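Local coordinates for 2-hydroxyisobutyryl-CoA mutase large subunit (Aquincola tertiaricarbonis, PDB 4R3U), which catalyses, together with its small cobalamin-binding subunit, the B12-dependent isomerization of 2-hydroxyisobutyryl-CoA and (S)-3-hydroxybutyryl-CoA, at residues T123-F129 and I173-I179; L376-Y381 and M395-Q400. All blocks are in the same frame, centred on the assembly; numbering follows the deposited sequence.

Overall arrangement
Both contacts are buried and belong to the same TIM barrel, on whose parallel sheet strand 97-102 lies between strand 125-128 and strand 375-377. Interaction 1 is strand on strand: two neighbouring parallel strands share backbone hydrogen bonds, and their inward hydroxyls and Asp128 line the acyl-CoA channel. Interaction 2 is strand end on helix: the segment 376-381 meets helix 390-405 outside the sheet through the side chains of Thr378 and Gln400, while His377 and Asn379 turn to 5'-deoxyadenosine. Interactions 1 and 2 lie about 16 Å apart between centres and about 6 Å apart between nearest atoms. Interaction 1 is contacted by no other protein chain, whereas the helix of interaction 2 reaches the second large subunit.

Interaction 1 (T123-F129 and I173-I179); sequences TGISTDF and ISVSFTI. With 3KK (S-{(3R,5R,9R)-1-[(2R,3S,4R,5R)-5-(6-amino-9H-purin-9-yl)-4-hydroxy-3-(phosphonooxy)tetrahydrofuran-2-yl]-3,5,9-trihydroxy-8,8-dimethyl-3,5-dioxido-10,14-dioxo-2,4,6-trioxa-11,15-diaza-3lambda~5~,5lambda~5~-diphosphaheptadecan-17-yl} 2-hydroxy-2-methylpropanethioate), chain F.
One water joins the polar face of this parallel strand pair, hydrogen-bonded to Ser126 OG (2.7 Å), Thr127 N (3.1 Å), Ser176 OG (2.9 Å) and Thr178 OG1 (2.7 Å). Strands 125-128 and 175-178 approach to 4.6 Å between axes, 19° from parallel, with Ile125 beside Val175, Ser126 beside Ser176 and Thr127 beside Phe177. Ile125 N donates to Ser174 O (2.9 Å), Ser176 N to Ile125 O (2.8 Å) and Thr178 N to Thr127 O (2.7 Å); Thr127 OG1 donates to Ser176 O (3.0 Å). Thr178 (chi1 m), centre of an inverse gamma turn, donates OG1 to Asp128 OD1 (2.8 Å). The other carboxylate oxygen, Asp128 OD2, lies 2.4 Å from 3KK O3, consistent with the residue's inferred importance for stereospecificity. On the other face Ile125 CG2 meets Val175 CG1 (3.8 Å), and the edge of Phe129 meets the face of Phe177 in an offset edge-to-face pair (centroids 5.6 Å, planes 71°). Helices 107-119 and 183-196 cover this apolar face of the TIM barrel, and strand 97-102 flanks strand 125-128.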
loop_
_atom_site.group_PDB
_atom_site.type_symbol
_atom_site.label_atom_id
_atom_site.label_comp_id
_atom_site.label_asym_id
_atom_site.label_seq_id
_atom_site.Cartn_x
_atom_site.Cartn_y
_atom_site.Cartn_z
ATOM N N THR A 123 18.689 6.230 -5.436
ATOM C CA THR A 123 19.148 7.383 -6.210
ATOM C C THR A 123 19.812 8.482 -5.368
ATOM O O THR A 123 20.269 9.495 -5.902
ATOM C CB THR A 123 17.987 7.861 -7.123
ATOM O OG1 THR A 123 16.862 8.219 -6.317
ATOM C CG2 THR A 123 17.552 6.773 -8.137
ATOM N N GLY A 124 19.891 8.251 -4.065
ATOM C CA GLY A 124 20.530 9.138 -3.096
ATOM C C GLY A 124 21.050 8.360 -1.911
ATOM O O GLY A 124 20.446 7.369 -1.528
ATOM N N ILE A 125 22.168 8.789 -1.329
ATOM C CA ILE A 125 22.756 8.144 -0.156
ATOM C C ILE A 125 22.272 8.812 1.155
ATOM O O ILE A 125 22.236 10.033 1.238
ATOM C CB ILE A 125 24.305 8.109 -0.287
ATOM C CG1 ILE A 125 24.740 6.924 -1.171
ATOM C CG2 ILE A 125 25.046 8.120 1.070
ATOM C CD1 ILE A 125 25.980 7.210 -1.962
ATOM N N SER A 126 21.898 8.001 2.156
ATOM C CA SER A 126 21.539 8.468 3.489
ATOM C C SER A 126 22.420 7.707 4.473
ATOM O O SER A 126 22.605 6.501 4.329
ATOM C CB SER A 126 20.052 8.264 3.794
ATOM O OG SER A 126 19.720 8.626 5.130
ATOM N N THR A 127 22.975 8.398 5.449
ATOM C CA THR A 127 23.864 7.763 6.415
ATOM C C THR A 127 23.427 8.053 7.848
ATOM O O THR A 127 23.256 9.226 8.223
ATOM C CB THR A 127 25.319 8.237 6.200
ATOM O OG1 THR A 127 25.576 8.498 4.807
ATOM C CG2 THR A 127 26.353 7.274 6.812
ATOM N N ASP A 128 23.246 6.978 8.635
ATOM C CA ASP A 128 22.989 7.007 10.067
ATOM C C ASP A 128 24.223 6.597 10.815
ATOM O O ASP A 128 24.902 5.647 10.440
ATOM C CB ASP A 128 21.776 6.173 10.483
ATOM C CG ASP A 128 20.526 7.035 10.445
ATOM O OD1 ASP A 128 20.483 7.971 9.602
ATOM O OD2 ASP A 128 19.553 6.719 11.202
ATOM N N PHE A 129 24.517 7.328 11.874
ATOM C CA PHE A 129 25.734 7.187 12.682
ATOM C C PHE A 129 25.466 6.538 14.029
ATOM O O PHE A 129 24.324 6.517 14.496
ATOM C CB PHE A 129 26.409 8.563 12.840
ATOM C CG PHE A 129 26.719 9.206 11.497
ATOM C CD1 PHE A 129 27.924 8.948 10.841
ATOM C CD2 PHE A 129 25.782 10.018 10.862
ATOM C CE1 PHE A 129 28.181 9.483 9.573
ATOM C CE2 PHE A 129 26.032 10.531 9.587
ATOM C CZ PHE A 129 27.242 10.278 8.960
ATOM N N ILE A 173 26.263 11.673 -7.334
ATOM C CA ILE A 173 25.189 11.230 -6.427
ATOM C C ILE A 173 25.151 12.137 -5.188
ATOM O O ILE A 173 26.218 12.529 -4.697
ATOM C CB ILE A 173 25.268 9.693 -6.062
ATOM C CG1 ILE A 173 23.944 9.180 -5.421
ATOM C CG2 ILE A 173 26.494 9.329 -5.200
ATOM C CD1 ILE A 173 23.737 7.612 -5.396
ATOM N N SER A 174 23.947 12.459 -4.669
ATOM C CA SER A 174 23.846 13.252 -3.426
ATOM C C SER A 174 24.064 12.356 -2.191
ATOM O O SER A 174 23.644 11.188 -2.176
ATOM C CB SER A 174 22.523 14.002 -3.324
ATOM O OG SER A 174 21.410 13.127 -3.302
ATOM N N VAL A 175 24.759 12.914 -1.184
ATOM C CA VAL A 175 25.106 12.253 0.073
ATOM C C VAL A 175 24.574 13.004 1.305
ATOM O O VAL A 175 25.084 14.083 1.645
ATOM C CB VAL A 175 26.638 11.962 0.186
ATOM C CG1 VAL A 175 26.992 11.302 1.525
ATOM C CG2 VAL A 175 27.139 11.117 -0.994
ATOM N N SER A 176 23.617 12.363 2.004
ATOM C CA SER A 176 22.989 12.814 3.242
ATOM C C SER A 176 23.660 12.172 4.484
ATOM O O SER A 176 23.945 10.966 4.502
ATOM C CB SER A 176 21.491 12.485 3.238
ATOM O OG SER A 176 20.853 13.021 4.387
ATOM N N PHE A 177 23.877 12.988 5.521
ATOM C CA PHE A 177 24.449 12.593 6.814
ATOM C C PHE A 177 23.452 12.925 7.930
ATOM O O PHE A 177 23.090 14.096 8.114
ATOM C CB PHE A 177 25.778 13.322 7.072
ATOM C CG PHE A 177 26.979 12.911 6.249
ATOM C CD1 PHE A 177 27.111 11.603 5.775
ATOM C CD2 PHE A 177 28.007 13.817 5.990
ATOM C CE1 PHE A 177 28.242 11.219 5.055
ATOM C CE2 PHE A 177 29.147 13.433 5.273
ATOM C CZ PHE A 177 29.268 12.136 4.829
ATOM N N THR A 178 22.954 11.894 8.642
ATOM C CA THR A 178 22.030 12.107 9.769
ATOM C C THR A 178 22.893 12.413 11.007
ATOM O O THR A 178 23.040 11.581 11.910
ATOM C CB THR A 178 21.147 10.916 9.971
ATOM O OG1 THR A 178 20.519 10.627 8.738
ATOM C CG2 THR A 178 20.128 11.125 11.062
ATOM N N ILE A 179 23.486 13.601 11.000
ATOM C CA ILE A 179 24.409 14.046 12.013
ATOM C C ILE A 179 23.889 15.373 12.593
ATOM O O ILE A 179 23.307 16.171 11.869
ATOM C CB ILE A 179 25.863 14.084 11.428
ATOM C CG1 ILE A 179 26.956 14.214 12.536
ATOM C CG2 ILE A 179 26.016 15.128 10.311
ATOM C CD1 ILE A 179 27.328 12.919 13.226
HETATM C C4 3KK F . 17.520 9.150 13.101
HETATM C C3 3KK F . 16.792 8.903 11.784
HETATM C C2 3KK F . 15.321 8.586 12.044
HETATM O O3 3KK F . 17.403 7.785 11.164
HETATM C C1 3KK F . 16.885 10.101 10.829
HETATM O O1 3KK F . 16.775 11.267 11.217
HETATM S S1P 3KK F . 17.157 9.632 9.153
HETATM C C2P 3KK F . 17.268 11.223 8.287
HETATM C C3P 3KK F . 17.784 11.017 6.885
HETATM N N4P 3KK F . 17.763 12.305 6.205
HETATM C C5P 3KK F . 17.707 12.408 4.874
HETATM O O5P 3KK F . 17.685 11.446 4.099
HETATM C C6P 3KK F . 17.675 13.860 4.388
HETATM C C7P 3KK F . 17.746 13.964 2.872
HETATM N N8P 3KK F . 17.612 15.365 2.453
HETATM C C9P 3KK F . 17.838 15.734 1.183
HETATM O O9P 3KK F . 18.193 14.937 0.314
HETATM C CAP 3KK F . 17.740 17.259 0.886
HETATM O OAP 3KK F . 18.242 18.057 1.979
HETATM C CBP 3KK F . 16.387 17.767 0.282
HETATM C CDP 3KK F . 16.533 19.229 -0.168
HETATM C CEP 3KK F . 15.251 17.704 1.309
HETATM C CCP 3KK F . 15.994 16.958 -0.972
HETATM O O6A 3KK F . 17.109 16.949 -1.881
HETATM P P2A 3KK F . 17.290 15.932 -3.080
HETATM O O4A 3KK F . 16.942 14.574 -2.639
HETATM O O5A 3KK F . 18.635 16.171 -3.659
HETATM O O3A 3KK F . 16.115 16.442 -4.078
HETATM P P1A 3KK F . 16.038 17.871 -4.885
HETATM O O1A 3KK F . 16.945 18.901 -4.314
HETATM O O2A 3KK F . 14.611 18.203 -5.035
HETATM O O5B 3KK F . 16.582 17.317 -6.316
HETATM C C5B 3KK F . 17.975 17.327 -6.702
HETATM C C4B 3KK F . 18.173 18.219 -7.941
HETATM O O4B 3KK F . 17.181 17.943 -8.976
HETATM C C3B 3KK F . 18.033 19.695 -7.585
HETATM O O3B 3KK F . 18.995 20.440 -8.370
HETATM P P3B 3KK F . 20.287 21.169 -7.732
HETATM O O8A 3KK F . 19.677 22.130 -6.785
HETATM O O7A 3KK F . 21.042 20.049 -7.134
HETATM O O9A 3KK F . 20.919 21.769 -8.933
HETATM C C2B 3KK F . 16.614 20.027 -8.011
HETATM O O2B 3KK F . 16.457 21.417 -8.321
HETATM C C1B 3KK F . 16.438 19.153 -9.237
HETATM N N9A 3KK F . 15.009 18.795 -9.483
HETATM C C8A 3KK F . 14.187 18.069 -8.728
HETATM N N7A 3KK F . 13.005 18.014 -9.335
HETATM C C5A 3KK F . 13.092 18.689 -10.487
HETATM C C4A 3KK F . 14.349 19.169 -10.578
HETATM N N3A 3KK F . 14.750 19.904 -11.649
HETATM C C2A 3KK F . 13.853 20.169 -12.709
HETATM N N1A 3KK F . 12.540 19.638 -12.570
HETATM C C6A 3KK F . 12.199 18.935 -11.469
HETATM N N6A 3KK F . 10.970 18.437 -11.325
HETATM O O HOH W 1 21.119 10.737 6.107
HETATM O O HOH W 2 22.629 9.031 12.619
#

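Interaction 2 (L376-Y381 and M395-Q400); sequences LHTNGY and MALRTQ. With 5AD (5'-deoxyadenosine), chain G.
This buried contact joins the end of an inner barrel strand to an outer helix through hydrogen bonds of the Thr378 and Gln400 side chains, two to backbone oxygens and one between the side chains. After strand 375-377 the chain stays extended through Gly380 and turns at Tyr381. Thr378 (chi1 p), its CA 5.2 Å from Ala396 CA in helix 390-405, donates OG1 to Ala396 O (2.7 Å). Gln400 (chi1 m, chi2 t), one turn on, donates NE2 to Thr378 OG1 (3.0 Å) and Leu376 O (3.1 Å), while Trp96 holds OE1. Farther along the segment, Tyr381 CE2 packs on Met395 CB at 4.1 Å. Arg398 of the helix forms a salt bridge with Glu485 of the second large subunit. Pointing away from the helix, His377 bonds through ND1 to Ile101 N, and Asn379 through ND2 to Thr344 O and OD1 to Gln343; His377 NE2 lies 3.8 Å from O2' and Asn379 OD1 3.4 Å from O3' of 5'-deoxyadenosine, so the contact backs the nucleoside pocket of a B12-dependent TIM-barrel mutase.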
loop_
_atom_site.group_PDB
_atom_site.type_symbol
_atom_site.label_atom_id
_atom_site.label_comp_id
_atom_site.label_asym_id
_atom_site.label_seq_id
_atom_site.Cartn_x
_atom_site.Cartn_y
_atom_site.Cartn_z
ATOM N N LEU A 376 12.619 10.442 -0.185
ATOM C CA LEU A 376 11.877 9.505 0.638
ATOM C C LEU A 376 12.644 8.291 1.073
ATOM O O LEU A 376 13.251 7.608 0.248
ATOM C CB LEU A 376 10.574 9.086 -0.075
ATOM C CG LEU A 376 9.604 8.081 0.602
ATOM C CD1 LEU A 376 9.019 8.640 1.895
ATOM C CD2 LEU A 376 8.516 7.656 -0.363
ATOM N N HIS A 377 12.549 7.982 2.386
ATOM C CA HIS A 377 13.022 6.758 2.978
ATOM C C HIS A 377 11.739 5.983 3.378
ATOM O O HIS A 377 10.895 6.488 4.137
ATOM C CB HIS A 377 13.870 7.009 4.244
ATOM C CG HIS A 377 14.210 5.743 5.000
ATOM N ND1 HIS A 377 15.421 5.082 4.811
ATOM C CD2 HIS A 377 13.476 5.051 5.905
ATOM C CE1 HIS A 377 15.367 4.006 5.576
ATOM N NE2 HIS A 377 14.231 3.957 6.274
ATOM N N THR A 378 11.633 4.732 2.908
ATOM C CA THR A 378 10.585 3.819 3.329
ATOM C C THR A 378 11.207 2.871 4.358
ATOM O O THR A 378 12.319 2.362 4.134
ATOM C CB THR A 378 9.944 3.088 2.139
ATOM O OG1 THR A 378 10.933 2.801 1.162
ATOM C CG2 THR A 378 8.813 3.876 1.514
ATOM N N ASN A 379 10.502 2.626 5.483
ATOM C CA ASN A 379 11.046 1.750 6.512
ATOM C C ASN A 379 10.989 0.289 6.103
ATOM O O ASN A 379 10.240 -0.044 5.180
ATOM C CB ASN A 379 10.342 1.966 7.856
ATOM C CG ASN A 379 10.422 3.366 8.357
ATOM O OD1 ASN A 379 11.429 4.056 8.187
ATOM N ND2 ASN A 379 9.329 3.831 8.949
ATOM N N GLY A 380 11.811 -0.542 6.762
ATOM C CA GLY A 380 11.860 -1.981 6.567
ATOM C C GLY A 380 10.778 -2.631 7.418
ATOM O O GLY A 380 10.365 -2.062 8.445
ATOM N N TYR A 381 10.312 -3.854 6.997
ATOM C CA TYR A 381 9.299 -4.608 7.722
ATOM C C TYR A 381 9.817 -5.056 9.091
ATOM O O TYR A 381 9.015 -5.350 9.983
ATOM C CB TYR A 381 8.746 -5.786 6.892
ATOM C CG TYR A 381 9.819 -6.652 6.263
ATOM C CD1 TYR A 381 10.655 -7.455 7.049
ATOM C CD2 TYR A 381 9.965 -6.721 4.882
ATOM C CE1 TYR A 381 11.629 -8.276 6.468
ATOM C CE2 TYR A 381 10.937 -7.538 4.292
ATOM C CZ TYR A 381 11.761 -8.316 5.085
ATOM O OH TYR A 381 12.703 -9.132 4.485
ATOM N N MET A 395 12.838 -4.449 -0.223
ATOM C CA MET A 395 11.370 -4.378 -0.229
ATOM C C MET A 395 10.891 -2.926 -0.119
ATOM O O MET A 395 9.933 -2.536 -0.822
ATOM C CB MET A 395 10.782 -5.262 0.857
ATOM C CG MET A 395 9.233 -5.213 0.961
ATOM S SD MET A 395 8.350 -5.770 -0.515
ATOM C CE MET A 395 8.884 -7.504 -0.615
ATOM N N ALA A 396 11.594 -2.108 0.709
ATOM C CA ALA A 396 11.310 -0.691 0.896
ATOM C C ALA A 396 11.538 0.068 -0.397
ATOM O O ALA A 396 10.741 0.936 -0.726
ATOM C CB ALA A 396 12.157 -0.134 2.016
ATOM N N LEU A 397 12.574 -0.297 -1.172
ATOM C CA LEU A 397 12.837 0.319 -2.476
ATOM C C LEU A 397 11.801 -0.127 -3.524
ATOM O O LEU A 397 11.312 0.723 -4.259
ATOM C CB LEU A 397 14.273 0.033 -2.952
ATOM C CG LEU A 397 15.367 0.820 -2.239
ATOM C CD1 LEU A 397 16.725 0.148 -2.404
ATOM C CD2 LEU A 397 15.399 2.269 -2.720
ATOM N N ARG A 398 11.413 -1.431 -3.549
ATOM C CA ARG A 398 10.411 -1.947 -4.486
ATOM C C ARG A 398 9.070 -1.246 -4.296
ATOM O O ARG A 398 8.360 -0.985 -5.279
ATOM C CB ARG A 398 10.269 -3.481 -4.389
ATOM C CG ARG A 398 11.500 -4.295 -4.790
ATOM C CD ARG A 398 11.884 -4.208 -6.257
ATOM N NE ARG A 398 13.161 -4.876 -6.490
ATOM C CZ ARG A 398 14.340 -4.258 -6.566
ATOM N NH1 ARG A 398 14.420 -2.941 -6.444
ATOM N NH2 ARG A 398 15.448 -4.956 -6.770
ATOM N N THR A 399 8.754 -0.906 -3.029
ATOM C CA THR A 399 7.554 -0.175 -2.625
ATOM C C THR A 399 7.515 1.172 -3.355
ATOM O O THR A 399 6.507 1.502 -4.002
ATOM C CB THR A 399 7.520 -0.002 -1.079
ATOM O OG1 THR A 399 7.618 -1.294 -0.456
ATOM C CG2 THR A 399 6.272 0.720 -0.589
ATOM N N GLN A 400 8.627 1.925 -3.282
ATOM C CA GLN A 400 8.770 3.239 -3.900
ATOM C C GLN A 400 8.657 3.134 -5.427
ATOM O O GLN A 400 7.926 3.898 -6.050
ATOM C CB GLN A 400 10.106 3.890 -3.456
ATOM C CG GLN A 400 10.088 4.389 -2.012
ATOM C CD GLN A 400 11.264 5.293 -1.676
ATOM O OE1 GLN A 400 11.428 6.385 -2.241
ATOM N NE2 GLN A 400 12.088 4.889 -0.710
HETATM N N1 5AD G . 20.217 1.473 9.049
HETATM C C2 5AD G . 18.953 1.705 8.507
HETATM N N3 5AD G . 17.987 2.390 9.287
HETATM C C4 5AD G . 18.340 2.877 10.496
HETATM N N9 5AD G . 17.660 3.544 11.432
HETATM C C8 5AD G . 18.521 3.862 12.404
HETATM N N7 5AD G . 19.702 3.331 12.137
HETATM C C5 5AD G . 19.606 2.734 10.943
HETATM C C6 5AD G . 20.512 2.057 10.221
HETATM N N6 5AD G . 21.700 1.921 10.784
HETATM C "C1'" 5AD G . 16.340 4.194 11.376
HETATM C "C2'" 5AD G . 15.159 3.288 11.326
HETATM C "C3'" 5AD G . 14.118 4.103 12.075
HETATM C "C4'" 5AD G . 14.815 5.392 12.516
HETATM C "C5'" 5AD G . 14.431 5.720 13.953
HETATM O "O4'" 5AD G . 16.164 5.003 12.550
HETATM O "O2'" 5AD G . 14.739 3.155 9.961
HETATM O "O3'" 5AD G . 13.009 4.376 11.198
#